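Local coordinates for pectate lyase 1 (Juniperus ashei, PDB 1PXZ), which cleaves pectate by elimination with low activity, probably using a calcium ion, and is the major allergen of Juniperus ashei pollen, at residues T44-P50 / M76-M82; V99-G105 / L121-N127; Q148-A152 / D170-G174; I187-F193 / A218-P224; A233-V238 / S257-L262. All coordinates share one frame; numbering follows the deposited sequence.

Contact 1 (T44-P50 / M76-M82)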
# COMPACT_ATOMS: atom_id res chain seq x y z
N THR A 44 -8.71 -23.27 3.03
CA THR A 44 -9.52 -24.23 2.29
C THR A 44 -11.00 -23.88 2.34
O THR A 44 -11.78 -24.53 1.68
CB THR A 44 -9.32 -25.65 2.87
OG1 THR A 44 -9.63 -25.61 4.27
CG2 THR A 44 -7.86 -26.02 2.73
N SER A 45 -11.38 -22.87 3.12
CA SER A 45 -12.77 -22.50 3.29
C SER A 45 -12.99 -21.00 3.16
O SER A 45 -12.10 -20.24 3.58
CB SER A 45 -13.26 -22.93 4.67
OG SER A 45 -14.49 -22.32 4.96
N THR A 46 -14.14 -20.61 2.63
CA THR A 46 -14.42 -19.18 2.46
C THR A 46 -15.18 -18.63 3.65
O THR A 46 -15.59 -17.46 3.63
CB THR A 46 -15.24 -18.94 1.18
OG1 THR A 46 -16.48 -19.66 1.30
CG2 THR A 46 -14.52 -19.51 -0.03
N ASP A 47 -15.39 -19.45 4.69
CA ASP A 47 -16.20 -19.03 5.82
C ASP A 47 -15.47 -18.00 6.68
O ASP A 47 -14.24 -17.90 6.57
CB ASP A 47 -16.59 -20.20 6.74
CG ASP A 47 -17.51 -21.22 6.12
OD1 ASP A 47 -18.12 -20.96 5.05
OD2 ASP A 47 -17.63 -22.31 6.73
N ASP A 48 -16.26 -17.33 7.50
CA ASP A 48 -15.74 -16.35 8.45
C ASP A 48 -16.58 -16.36 9.74
O ASP A 48 -17.77 -16.08 9.68
CB ASP A 48 -15.73 -14.92 7.88
CG ASP A 48 -14.96 -13.95 8.77
OD1 ASP A 48 -13.87 -14.33 9.26
OD2 ASP A 48 -15.39 -12.80 8.99
N ASN A 49 -15.95 -16.66 10.86
CA ASN A 49 -16.54 -16.48 12.19
C ASN A 49 -15.63 -15.51 12.96
O ASN A 49 -14.58 -15.89 13.45
CB ASN A 49 -16.69 -17.80 12.94
CG ASN A 49 -17.40 -17.60 14.26
OD1 ASN A 49 -17.40 -16.52 14.85
ND2 ASN A 49 -18.03 -18.66 14.77
N PRO A 50 -16.06 -14.26 13.05
CA PRO A 50 -15.23 -13.21 13.63
C PRO A 50 -14.76 -13.46 15.05
O PRO A 50 -13.66 -13.01 15.39
CB PRO A 50 -16.15 -11.97 13.62
CG PRO A 50 -17.37 -12.32 12.87
CD PRO A 50 -17.36 -13.78 12.55
N MET A 76 -11.17 -17.95 -4.76
CA MET A 76 -12.09 -17.66 -3.67
C MET A 76 -12.57 -16.22 -3.69
O MET A 76 -11.71 -15.34 -3.72
CB MET A 76 -11.37 -17.88 -2.33
CG MET A 76 -11.32 -19.34 -1.93
SD MET A 76 -10.55 -19.51 -0.30
CE MET A 76 -10.36 -21.31 -0.31
N ASN A 77 -13.88 -15.99 -3.67
CA ASN A 77 -14.41 -14.68 -3.29
C ASN A 77 -14.79 -14.73 -1.82
O ASN A 77 -15.69 -15.50 -1.45
CB ASN A 77 -15.60 -14.26 -4.15
CG ASN A 77 -15.23 -14.32 -5.62
OD1 ASN A 77 -14.09 -14.01 -5.97
ND2 ASN A 77 -16.13 -14.74 -6.49
N ILE A 78 -14.10 -13.95 -0.99
CA ILE A 78 -14.39 -14.03 0.44
C ILE A 78 -15.08 -12.76 0.91
O ILE A 78 -14.61 -11.64 0.64
CB ILE A 78 -13.11 -14.26 1.26
CG1 ILE A 78 -12.44 -15.61 1.04
CG2 ILE A 78 -13.40 -14.02 2.74
CD1 ILE A 78 -11.00 -15.72 1.51
N LYS A 79 -16.21 -12.94 1.60
CA LYS A 79 -16.91 -11.79 2.18
C LYS A 79 -16.79 -11.86 3.70
O LYS A 79 -17.38 -12.73 4.35
CB LYS A 79 -18.38 -11.70 1.77
CG LYS A 79 -19.08 -10.46 2.35
CD LYS A 79 -20.52 -10.33 1.86
CE LYS A 79 -21.18 -9.07 2.37
NZ LYS A 79 -22.65 -9.02 2.12
N LEU A 80 -16.00 -10.96 4.28
CA LEU A 80 -15.81 -11.02 5.73
C LEU A 80 -16.98 -10.43 6.50
O LEU A 80 -17.70 -9.54 6.01
CB LEU A 80 -14.52 -10.28 6.12
CG LEU A 80 -13.24 -10.84 5.51
CD1 LEU A 80 -12.12 -9.82 5.66
CD2 LEU A 80 -12.86 -12.16 6.17
N LYS A 81 -17.19 -10.90 7.73
CA LYS A 81 -18.33 -10.41 8.50
C LYS A 81 -17.95 -9.25 9.42
O LYS A 81 -18.83 -8.51 9.85
CB LYS A 81 -18.93 -11.51 9.38
CG LYS A 81 -19.57 -12.68 8.64
CD LYS A 81 -20.34 -13.51 9.64
CE LYS A 81 -21.16 -14.61 8.98
NZ LYS A 81 -20.36 -15.46 8.07
N MET A 82 -16.66 -9.14 9.72
CA MET A 82 -16.13 -8.06 10.53
C MET A 82 -14.73 -7.68 10.02
O MET A 82 -14.17 -8.47 9.25
CB MET A 82 -16.05 -8.47 12.00
CG MET A 82 -17.43 -8.64 12.65
SD MET A 82 -18.32 -7.10 12.86
CE MET A 82 -17.38 -6.34 14.19
O HOH W 1 -17.17 -15.48 2.26

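Contact 2 (V99-G105 / L121-N127)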
# COMPACT_ATOMS: atom_id res chain seq x y z
N VAL A 99 -7.98 -14.64 -5.71
CA VAL A 99 -8.55 -14.31 -4.42
C VAL A 99 -9.08 -12.88 -4.40
O VAL A 99 -8.31 -11.96 -4.69
CB VAL A 99 -7.46 -14.45 -3.34
CG1 VAL A 99 -8.01 -14.11 -1.98
CG2 VAL A 99 -6.91 -15.87 -3.47
N HIS A 100 -10.35 -12.74 -4.08
CA HIS A 100 -11.06 -11.48 -4.04
C HIS A 100 -11.63 -11.29 -2.64
O HIS A 100 -12.45 -12.12 -2.24
CB HIS A 100 -12.18 -11.40 -5.08
CG HIS A 100 -11.72 -11.33 -6.50
ND1 HIS A 100 -11.15 -12.37 -7.19
CD2 HIS A 100 -11.74 -10.31 -7.39
CE1 HIS A 100 -10.85 -12.00 -8.42
NE2 HIS A 100 -11.21 -10.73 -8.57
N LEU A 101 -11.21 -10.23 -1.96
CA LEU A 101 -11.72 -9.81 -0.67
C LEU A 101 -12.53 -8.52 -0.82
O LEU A 101 -12.30 -7.77 -1.78
CB LEU A 101 -10.60 -9.54 0.35
CG LEU A 101 -9.49 -10.60 0.38
CD1 LEU A 101 -8.38 -10.25 1.36
CD2 LEU A 101 -10.12 -11.95 0.72
N GLY A 102 -13.45 -8.24 0.09
CA GLY A 102 -14.30 -7.07 0.09
C GLY A 102 -15.72 -7.51 -0.25
O GLY A 102 -16.40 -8.06 0.61
N ASN A 103 -16.15 -7.25 -1.49
CA ASN A 103 -17.44 -7.85 -1.90
C ASN A 103 -18.60 -7.44 -1.00
O ASN A 103 -19.48 -8.26 -0.73
CB ASN A 103 -17.27 -9.37 -1.89
CG ASN A 103 -16.10 -9.90 -2.70
OD1 ASN A 103 -16.02 -9.63 -3.90
ND2 ASN A 103 -15.17 -10.66 -2.11
N GLY A 104 -18.64 -6.21 -0.52
CA GLY A 104 -19.63 -5.68 0.40
C GLY A 104 -19.30 -5.81 1.87
O GLY A 104 -20.02 -5.28 2.73
N GLY A 105 -18.21 -6.50 2.23
CA GLY A 105 -17.86 -6.61 3.64
C GLY A 105 -16.63 -5.75 3.94
O GLY A 105 -16.07 -5.17 3.01
N LEU A 121 -3.29 -10.07 -4.04
CA LEU A 121 -4.70 -10.13 -3.72
C LEU A 121 -5.51 -9.14 -4.55
O LEU A 121 -5.07 -8.03 -4.90
CB LEU A 121 -4.96 -9.78 -2.25
CG LEU A 121 -4.14 -10.56 -1.22
CD1 LEU A 121 -4.34 -10.00 0.18
CD2 LEU A 121 -4.52 -12.05 -1.32
N HIS A 122 -6.75 -9.55 -4.84
CA HIS A 122 -7.70 -8.56 -5.36
C HIS A 122 -8.52 -8.02 -4.19
O HIS A 122 -9.10 -8.84 -3.46
CB HIS A 122 -8.67 -9.18 -6.34
CG HIS A 122 -8.09 -9.88 -7.52
ND1 HIS A 122 -8.04 -9.25 -8.75
CD2 HIS A 122 -7.57 -11.12 -7.69
CE1 HIS A 122 -7.50 -10.08 -9.63
NE2 HIS A 122 -7.21 -11.21 -9.02
N ILE A 123 -8.62 -6.73 -3.96
CA ILE A 123 -9.51 -6.24 -2.89
C ILE A 123 -10.39 -5.16 -3.49
O ILE A 123 -9.86 -4.20 -4.04
CB ILE A 123 -8.77 -5.72 -1.66
CG1 ILE A 123 -7.67 -6.67 -1.18
CG2 ILE A 123 -9.75 -5.39 -0.54
CD1 ILE A 123 -6.82 -6.18 -0.03
N HIS A 124 -11.71 -5.34 -3.41
CA HIS A 124 -12.61 -4.32 -3.94
C HIS A 124 -13.98 -4.44 -3.29
O HIS A 124 -14.27 -5.50 -2.74
CB HIS A 124 -12.73 -4.48 -5.46
CG HIS A 124 -13.12 -5.87 -5.84
ND1 HIS A 124 -14.42 -6.30 -5.68
CD2 HIS A 124 -12.43 -6.90 -6.37
CE1 HIS A 124 -14.51 -7.55 -6.09
NE2 HIS A 124 -13.32 -7.93 -6.50
N GLY A 125 -14.73 -3.36 -3.34
CA GLY A 125 -16.04 -3.30 -2.73
C GLY A 125 -15.99 -3.32 -1.21
O GLY A 125 -16.97 -3.73 -0.59
N CYS A 126 -14.89 -2.88 -0.57
CA CYS A 126 -14.88 -2.88 0.88
C CYS A 126 -15.90 -1.89 1.43
O CYS A 126 -16.12 -0.82 0.87
CB CYS A 126 -13.49 -2.54 1.44
SG CYS A 126 -12.22 -3.66 0.79
N ASN A 127 -16.52 -2.23 2.53
CA ASN A 127 -17.61 -1.40 3.03
C ASN A 127 -17.49 -1.10 4.51
O ASN A 127 -16.78 -1.82 5.20
CB ASN A 127 -18.94 -2.15 2.82
CG ASN A 127 -20.12 -1.22 2.95
OD1 ASN A 127 -21.01 -1.44 3.76
ND2 ASN A 127 -20.10 -0.18 2.12

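Contact 3 (Q148-A152 / D170-G174)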
# COMPACT_ATOMS: atom_id res chain seq x y z
N GLN A 148 -15.77 0.75 11.37
CA GLN A 148 -14.59 1.26 10.67
C GLN A 148 -14.89 1.67 9.23
O GLN A 148 -15.76 1.12 8.58
CB GLN A 148 -13.48 0.21 10.58
CG GLN A 148 -13.12 -0.50 11.87
CD GLN A 148 -12.44 0.44 12.84
OE1 GLN A 148 -12.90 0.58 13.97
NE2 GLN A 148 -11.36 1.06 12.36
N ASP A 149 -14.11 2.62 8.70
CA ASP A 149 -14.23 3.00 7.30
C ASP A 149 -14.02 1.79 6.38
O ASP A 149 -13.31 0.85 6.73
CB ASP A 149 -13.19 4.07 6.94
CG ASP A 149 -13.62 5.48 7.31
OD1 ASP A 149 -14.63 5.64 8.02
OD2 ASP A 149 -12.93 6.43 6.87
N GLY A 150 -14.63 1.82 5.22
CA GLY A 150 -14.48 0.84 4.17
C GLY A 150 -13.20 1.00 3.37
O GLY A 150 -13.23 1.23 2.16
N ASP A 151 -12.07 0.89 4.06
CA ASP A 151 -10.76 0.94 3.44
C ASP A 151 -10.31 -0.46 3.05
O ASP A 151 -10.60 -1.41 3.79
CB ASP A 151 -9.70 1.53 4.38
CG ASP A 151 -9.99 2.95 4.82
OD1 ASP A 151 -10.59 3.71 4.04
OD2 ASP A 151 -9.64 3.31 5.96
N ALA A 152 -9.60 -0.60 1.95
CA ALA A 152 -9.14 -1.94 1.59
C ALA A 152 -8.07 -2.45 2.56
O ALA A 152 -8.07 -3.59 2.98
CB ALA A 152 -8.59 -1.96 0.17
N ASP A 170 -12.43 0.44 -6.18
CA ASP A 170 -13.83 0.56 -5.85
C ASP A 170 -14.17 0.24 -4.41
O ASP A 170 -15.01 -0.64 -4.17
CB ASP A 170 -14.59 -0.41 -6.77
CG ASP A 170 -16.10 -0.22 -6.71
OD1 ASP A 170 -16.55 0.89 -6.34
OD2 ASP A 170 -16.80 -1.20 -7.02
N CYS A 171 -13.55 0.92 -3.45
CA CYS A 171 -13.96 0.76 -2.06
C CYS A 171 -14.74 1.97 -1.59
O CYS A 171 -14.75 3.00 -2.27
CB CYS A 171 -12.71 0.53 -1.17
SG CYS A 171 -12.11 -1.15 -1.55
N SER A 172 -15.38 1.88 -0.42
CA SER A 172 -16.23 3.02 -0.05
C SER A 172 -15.38 4.19 0.42
O SER A 172 -15.77 5.34 0.17
CB SER A 172 -17.26 2.62 1.01
OG SER A 172 -16.61 2.19 2.19
N ASP A 173 -14.25 3.95 1.07
CA ASP A 173 -13.46 5.10 1.56
C ASP A 173 -12.08 5.10 0.94
O ASP A 173 -11.97 5.60 -0.19
CB ASP A 173 -13.39 5.06 3.09
CG ASP A 173 -14.80 5.24 3.65
OD1 ASP A 173 -15.26 6.40 3.65
OD2 ASP A 173 -15.43 4.25 4.06
N GLY A 174 -11.05 4.57 1.59
CA GLY A 174 -9.74 4.57 0.95
C GLY A 174 -9.29 3.20 0.47
O GLY A 174 -9.88 2.16 0.76

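Contact 4 (I187-F193 / A218-P224)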
# COMPACT_ATOMS: atom_id res chain seq x y z
N ILE A 187 5.09 0.21 -0.53
CA ILE A 187 3.85 -0.08 -1.27
C ILE A 187 4.26 -0.17 -2.72
O ILE A 187 4.58 0.86 -3.33
CB ILE A 187 2.85 1.04 -0.98
CG1 ILE A 187 2.42 1.06 0.50
CG2 ILE A 187 1.65 0.99 -1.92
CD1 ILE A 187 1.82 2.39 0.93
N SER A 188 4.26 -1.37 -3.28
CA SER A 188 4.92 -1.55 -4.57
C SER A 188 4.13 -2.44 -5.53
O SER A 188 3.43 -3.34 -5.07
CB SER A 188 6.31 -2.19 -4.36
OG SER A 188 6.22 -3.40 -3.62
N ASN A 189 4.27 -2.20 -6.84
CA ASN A 189 3.75 -3.11 -7.85
C ASN A 189 2.23 -3.28 -7.75
O ASN A 189 1.76 -4.28 -8.28
CB ASN A 189 4.38 -4.50 -7.71
CG ASN A 189 5.86 -4.53 -8.04
OD1 ASN A 189 6.26 -4.07 -9.11
ND2 ASN A 189 6.68 -5.10 -7.14
N ASN A 190 1.50 -2.38 -7.11
CA ASN A 190 0.05 -2.52 -7.03
C ASN A 190 -0.66 -1.86 -8.21
O ASN A 190 -0.08 -0.98 -8.83
CB ASN A 190 -0.47 -1.84 -5.77
CG ASN A 190 0.20 -2.41 -4.52
OD1 ASN A 190 1.01 -1.74 -3.88
ND2 ASN A 190 -0.18 -3.64 -4.21
N HIS A 191 -1.90 -2.26 -8.48
CA HIS A 191 -2.71 -1.56 -9.49
C HIS A 191 -3.88 -0.92 -8.75
O HIS A 191 -4.67 -1.67 -8.18
CB HIS A 191 -3.16 -2.51 -10.58
CG HIS A 191 -3.97 -1.88 -11.68
ND1 HIS A 191 -4.77 -2.62 -12.53
CD2 HIS A 191 -4.09 -0.58 -12.06
CE1 HIS A 191 -5.36 -1.80 -13.39
NE2 HIS A 191 -4.96 -0.55 -13.13
N PHE A 192 -3.95 0.40 -8.70
CA PHE A 192 -5.04 1.12 -8.05
C PHE A 192 -5.97 1.66 -9.13
O PHE A 192 -5.47 2.34 -10.04
CB PHE A 192 -4.53 2.30 -7.22
CG PHE A 192 -3.53 1.98 -6.15
CD1 PHE A 192 -2.18 1.93 -6.48
CD2 PHE A 192 -3.93 1.72 -4.85
CE1 PHE A 192 -1.23 1.64 -5.52
CE2 PHE A 192 -2.98 1.43 -3.87
CZ PHE A 192 -1.64 1.39 -4.21
N PHE A 193 -7.28 1.41 -9.06
CA PHE A 193 -8.12 1.87 -10.17
C PHE A 193 -9.59 1.99 -9.76
O PHE A 193 -10.00 1.43 -8.74
CB PHE A 193 -7.96 0.97 -11.40
CG PHE A 193 -8.43 -0.48 -11.19
CD1 PHE A 193 -7.60 -1.42 -10.61
CD2 PHE A 193 -9.69 -0.88 -11.60
CE1 PHE A 193 -8.02 -2.72 -10.46
CE2 PHE A 193 -10.14 -2.19 -11.43
CZ PHE A 193 -9.29 -3.11 -10.84
N ALA A 218 6.43 2.59 -4.84
CA ALA A 218 7.19 2.31 -6.05
C ALA A 218 6.58 1.30 -7.03
O ALA A 218 6.06 0.27 -6.62
CB ALA A 218 8.57 1.81 -5.64
N PHE A 219 6.72 1.58 -8.31
CA PHE A 219 6.35 0.70 -9.40
C PHE A 219 4.85 0.39 -9.42
O PHE A 219 4.43 -0.68 -9.89
CB PHE A 219 7.14 -0.61 -9.35
CG PHE A 219 8.63 -0.42 -9.10
CD1 PHE A 219 9.40 0.21 -10.06
CD2 PHE A 219 9.21 -0.89 -7.93
CE1 PHE A 219 10.77 0.39 -9.83
CE2 PHE A 219 10.57 -0.69 -7.68
CZ PHE A 219 11.33 -0.03 -8.64
N ASN A 220 4.03 1.31 -8.94
CA ASN A 220 2.58 1.13 -8.93
C ASN A 220 1.97 1.70 -10.21
O ASN A 220 2.52 2.64 -10.79
CB ASN A 220 1.93 1.81 -7.73
CG ASN A 220 2.49 1.35 -6.40
OD1 ASN A 220 3.28 2.03 -5.74
ND2 ASN A 220 2.06 0.17 -5.97
N GLN A 221 0.84 1.13 -10.60
CA GLN A 221 0.03 1.67 -11.69
C GLN A 221 -1.11 2.43 -11.04
O GLN A 221 -1.95 1.82 -10.38
CB GLN A 221 -0.50 0.57 -12.63
CG GLN A 221 -1.52 1.16 -13.63
CD GLN A 221 -0.85 2.11 -14.61
OE1 GLN A 221 0.18 1.83 -15.20
NE2 GLN A 221 -1.45 3.27 -14.83
N PHE A 222 -1.16 3.75 -11.21
CA PHE A 222 -2.23 4.55 -10.62
C PHE A 222 -3.28 4.88 -11.67
O PHE A 222 -3.08 5.77 -12.52
CB PHE A 222 -1.66 5.85 -10.04
CG PHE A 222 -0.98 5.64 -8.71
CD1 PHE A 222 -1.70 5.30 -7.58
CD2 PHE A 222 0.39 5.79 -8.61
CE1 PHE A 222 -1.07 5.11 -6.35
CE2 PHE A 222 1.04 5.58 -7.39
CZ PHE A 222 0.31 5.22 -6.28
N GLY A 223 -4.40 4.16 -11.64
CA GLY A 223 -5.41 4.38 -12.66
C GLY A 223 -5.58 3.23 -13.61
O GLY A 223 -4.89 2.19 -13.54
N PRO A 224 -6.52 3.30 -14.56
CA PRO A 224 -7.37 4.45 -14.84
C PRO A 224 -8.46 4.75 -13.82
O PRO A 224 -8.76 3.89 -12.98
CB PRO A 224 -8.12 4.05 -16.13
CG PRO A 224 -7.43 2.86 -16.67
CD PRO A 224 -6.80 2.17 -15.49
O HOH W 2 4.77 -3.16 -11.22

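Contact 5 (A233-V238 / S257-L262)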
# COMPACT_ATOMS: atom_id res chain seq x y z
N ALA A 233 -0.05 12.84 1.67
CA ALA A 233 0.81 12.65 2.84
C ALA A 233 0.74 13.78 3.86
O ALA A 233 0.46 14.92 3.50
CB ALA A 233 2.24 12.53 2.33
N ARG A 234 1.02 13.50 5.12
CA ARG A 234 1.18 14.49 6.18
C ARG A 234 2.42 14.21 7.03
O ARG A 234 2.65 13.03 7.33
CB ARG A 234 0.02 14.48 7.17
CG ARG A 234 -1.34 14.91 6.70
CD ARG A 234 -2.29 14.99 7.91
NE ARG A 234 -3.57 15.55 7.49
CZ ARG A 234 -4.57 14.89 6.91
NH1 ARG A 234 -4.50 13.60 6.66
NH2 ARG A 234 -5.67 15.55 6.59
N TYR A 235 3.15 15.23 7.44
CA TYR A 235 4.24 15.15 8.41
C TYR A 235 5.45 14.33 8.03
O TYR A 235 6.60 14.77 8.22
CB TYR A 235 3.68 14.51 9.71
CG TYR A 235 2.86 15.53 10.47
CD1 TYR A 235 3.50 16.71 10.86
CD2 TYR A 235 1.52 15.37 10.77
CE1 TYR A 235 2.82 17.69 11.54
CE2 TYR A 235 0.83 16.35 11.46
CZ TYR A 235 1.48 17.51 11.84
OH TYR A 235 0.84 18.51 12.53
N GLY A 236 5.34 13.10 7.52
CA GLY A 236 6.56 12.31 7.37
C GLY A 236 7.23 12.42 6.02
O GLY A 236 7.21 13.44 5.34
N LEU A 237 7.84 11.32 5.59
CA LEU A 237 8.64 11.29 4.36
C LEU A 237 8.10 10.24 3.41
O LEU A 237 7.94 9.09 3.85
CB LEU A 237 10.08 10.93 4.74
CG LEU A 237 11.11 10.56 3.69
CD1 LEU A 237 11.34 11.72 2.73
CD2 LEU A 237 12.42 10.17 4.35
N VAL A 238 7.85 10.61 2.16
CA VAL A 238 7.42 9.59 1.21
C VAL A 238 8.28 9.66 -0.05
O VAL A 238 8.36 10.74 -0.64
CB VAL A 238 5.95 9.74 0.76
CG1 VAL A 238 5.55 8.47 0.01
CG2 VAL A 238 5.02 10.00 1.93
N SER A 257 0.54 19.80 6.33
CA SER A 257 1.43 19.69 7.49
C SER A 257 2.83 19.22 7.08
O SER A 257 3.39 18.30 7.67
CB SER A 257 0.81 18.78 8.54
OG SER A 257 -0.46 19.29 8.96
N ASN A 258 3.40 19.87 6.08
CA ASN A 258 4.81 19.76 5.77
C ASN A 258 5.30 18.33 5.63
O ASN A 258 6.21 17.91 6.34
CB ASN A 258 5.63 20.44 6.88
CG ASN A 258 7.12 20.53 6.67
OD1 ASN A 258 7.89 20.62 7.64
ND2 ASN A 258 7.63 20.52 5.46
N PRO A 259 4.74 17.55 4.71
CA PRO A 259 5.39 16.26 4.41
C PRO A 259 6.57 16.55 3.49
O PRO A 259 6.60 17.56 2.78
CB PRO A 259 4.27 15.50 3.68
CG PRO A 259 3.60 16.60 2.90
CD PRO A 259 3.57 17.78 3.86
N THR A 260 7.53 15.64 3.51
CA THR A 260 8.62 15.60 2.55
C THR A 260 8.24 14.59 1.47
O THR A 260 8.05 13.41 1.76
CB THR A 260 9.96 15.21 3.22
OG1 THR A 260 10.21 16.24 4.19
CG2 THR A 260 11.10 15.18 2.22
N ILE A 261 8.14 15.06 0.25
CA ILE A 261 7.75 14.24 -0.88
C ILE A 261 8.83 14.25 -1.94
O ILE A 261 9.11 15.28 -2.53
CB ILE A 261 6.39 14.70 -1.47
CG1 ILE A 261 5.30 14.67 -0.40
CG2 ILE A 261 6.09 13.88 -2.71
CD1 ILE A 261 3.93 15.21 -0.80
N LEU A 262 9.43 13.08 -2.16
CA LEU A 262 10.48 12.88 -3.13
C LEU A 262 9.94 12.08 -4.31
O LEU A 262 9.88 10.85 -4.28
CB LEU A 262 11.70 12.22 -2.48
CG LEU A 262 12.16 12.92 -1.17
CD1 LEU A 262 13.43 12.27 -0.65
CD2 LEU A 262 12.38 14.42 -1.39
O HOH W 3 6.75 17.54 9.19

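Contact 1 (T44-P50 / M76-M82)
Thr46, Asp48 and Pro50 face Ile78, Leu80 and Met82 on backbones whose end-to-end directions differ by 12°, spaced more widely than paired strands, with Thr46 CA 5.5 Å from Ile78 CA. One water bridges the main chains, donating to Thr46 O at 2.9 Å and accepting from Lys79 N. Asp48 and Lys81 clasp each other twice. With CG anti to the backbone N (chi1 -169°), the Asp48 carboxylate swings across, and OD2 receives Lys81 N on its anti side at 2.9 Å along an almost straight bond of 177°. The Lys81 chain runs extended and then bends at its last torsion, bringing NZ back to Asp48 O at 3.1 Å, within the carbonyl plane. The two charged ends stay 5.7 Å apart (Asp48 OD2 to Lys81 NZ); it is Arg59 that forms the salt bridge with Asp48 OD1. Pro50 CG rests on Met82 CG at 3.7 Å, the side chains crossing at about a right angle. At the other end Thr46 CG2 packs on Met76 CG, also at 3.7 Å. Held between a guanidinium group and a backbone N-H, the buried Asp48 carboxylate is probably kept ionised; the 44-50 loop is fastened to the 76-82 rung of the beta-helix by the Asp48 and Lys81 side chains and one water, without direct strand pairing.

Contact 2 (V99-G105 / L121-N127)
Leu101, Leu121 and Ile123 form the apolar centre: Leu101 CD1 meets Leu121 CD1 at 4.2 Å, Leu101 CB lies against Ile123 CG2, and Leu108 packs on all three. Val99 CG1 adds to this core beside Leu121 CD2. Between the faces the strands pair in parallel, with Leu101 N bonded to His122 O at 2.9 Å and Leu101 O accepting His124 N. On the opposite face from Leu101 and Ile123, His100 and His122 make an offset stack, ring centroids 3.9 Å apart and planes at 6°. His124 takes the rotamer with CG between its backbone N and carbonyl carbon (chi1 53°), which brings NE2 to the edge of the His100 ring, 3.0 Å from CD2. At the far edge, Asn103 N bonds to His124 O, Gly104 N to Gly125 O, and Asn103 ND2 to Ile78 O of strand 76-78. Cys126 is disulfide-bonded to Cys107. Parallel pairing of successive rungs, with like residues stacked in register (aliphatic inside, here histidines outside), is characteristic of the parallel beta-helix.

Contact 3 (Q148-A152 / D170-G174)
Gly150 and Asp173 lock the two loops together by reciprocal hydrogen bonds. Among the bonds between main chains, Asp173 N gives to Gly150 O at 3.1 Å, coming from above the carbonyl plane, and Ala152 N gives to Gly174 O at 3.0 Å. Gly150 itself is the centre of an inverse gamma turn, closed by a weak bond from Asp151 N to Asp149 O.

Carboxylates make the second group. Asp173 OD2 accepts Gly150 N at 2.8 Å on its anti side, and Ser172 OG at 3.0 Å from the other face of the carboxylate plane, so that two donors fix its rotation. Asp151 OD1 takes Gly174 N at 2.6 Å, almost in line with its C-O bond; with CG beside its own backbone N (chi1 -61°), the carboxylate leans over the start of strand 174-179.

The remaining contacts are electrostatic and close-packed. The Asp149 and Asp173 carboxylates are stacked with planes 16° apart, Asp149 OD2 lying 4.0 Å from Asp173 OD1, a pairing of like charges that a cation would probably ease. Ser172 OG sits against Gly150 CA, and Ala152 CB touches Cys171 SG. Asp149 and Asp173, with nearby Asp177, match by similarity the calcium-binding aspartates of the polysaccharide lyase 1 family; the arrangement is consistent with a metal site between loops on the flank of the beta-helix.

Contact 4 (I187-F193 / A218-P224)
Phe192 and Phe222 lie side by side on neighbouring rungs of the parallel beta-helix, and the buried half of the contact is built round them. Phe192 CD1 approaches Phe222 CE1 to 3.4 Å with ring planes 11° apart, although the rings are slid past each other and barely overlap. Phe222 stacks in turn on Tyr245, and Leu168, Ile176 and Met199 pack round Phe192. Also buried, the side chains of Asn190 and Asn220 run alongside with amide planes 7° apart, the asparagine ladder known from pectate lyases. Gly223 N bonds to Phe192 O at 2.6 Å, so the backbones lie close at this end.

The outer side is looser. His191 and Gln221 point the same way, CD2 meeting CG at 3.5 Å, and Gln221 OE1 bonds to Asn244. Pro224, after a cis peptide, is exposed. Extended with CG anti to its backbone N (chi1 -179°), His191 has Phe193 CD1 over one ring face and donates from NE2, in the ring plane, to Gly223 O at 2.8 Å.

Contact 5 (A233-V238 / S257-L262)
Tyr235 lays one ring face under Ser257, whose CB stands 3.7 Å from the ring centroid and 15° off its normal, a CH-pi contact. The ring is pinned at its far end by a bond from OH to Asp205 O, and at its base Tyr235 N reaches Ser257 O weakly. Leu237 and Thr260 share one face of the strand pair and lean obliquely against each other: with CG anti to the backbone N (chi1 168°), Leu237 brings CD1 to the Thr260 methyl CG2 at 3.5 Å and on to Leu262 CD1. Val238 and Ile261 take the opposite, buried face; before the turn, Ala233 CB abuts Pro259 CB at 3.8 Å. Between these layers the strands pair in parallel, Thr260 N giving to Gly236 O at 2.9 Å, Val238 N to Thr260 O and Leu262 N to Val238 O. Between these successive rungs of the parallel beta-helix, side chains meet by carbon contacts and a ring face; direct hydrogen bonding is left to the backbones.

From the N terminus the five contacts follow one another in series; none nests within or crosses another, each closing a loop of 15 to 25 residues as the chain winds round the beta-helix. Contact 1 fastens the loop after strand 39-43 to the rung of strand 76-78, which pairs with strand 99-102 and so joins contact 2 directly. Contact 2 passes on to contact 3 through Gly125 and Cys126, which bond to Asp170 and Ser172. Contact 4 ties strand 185-195 to strand 221-222 near the centre of the molecule; contact 5 ties strand 237-241 to strand 260-264, its centre about 36 Å from that of contact 1, across the chain's centre.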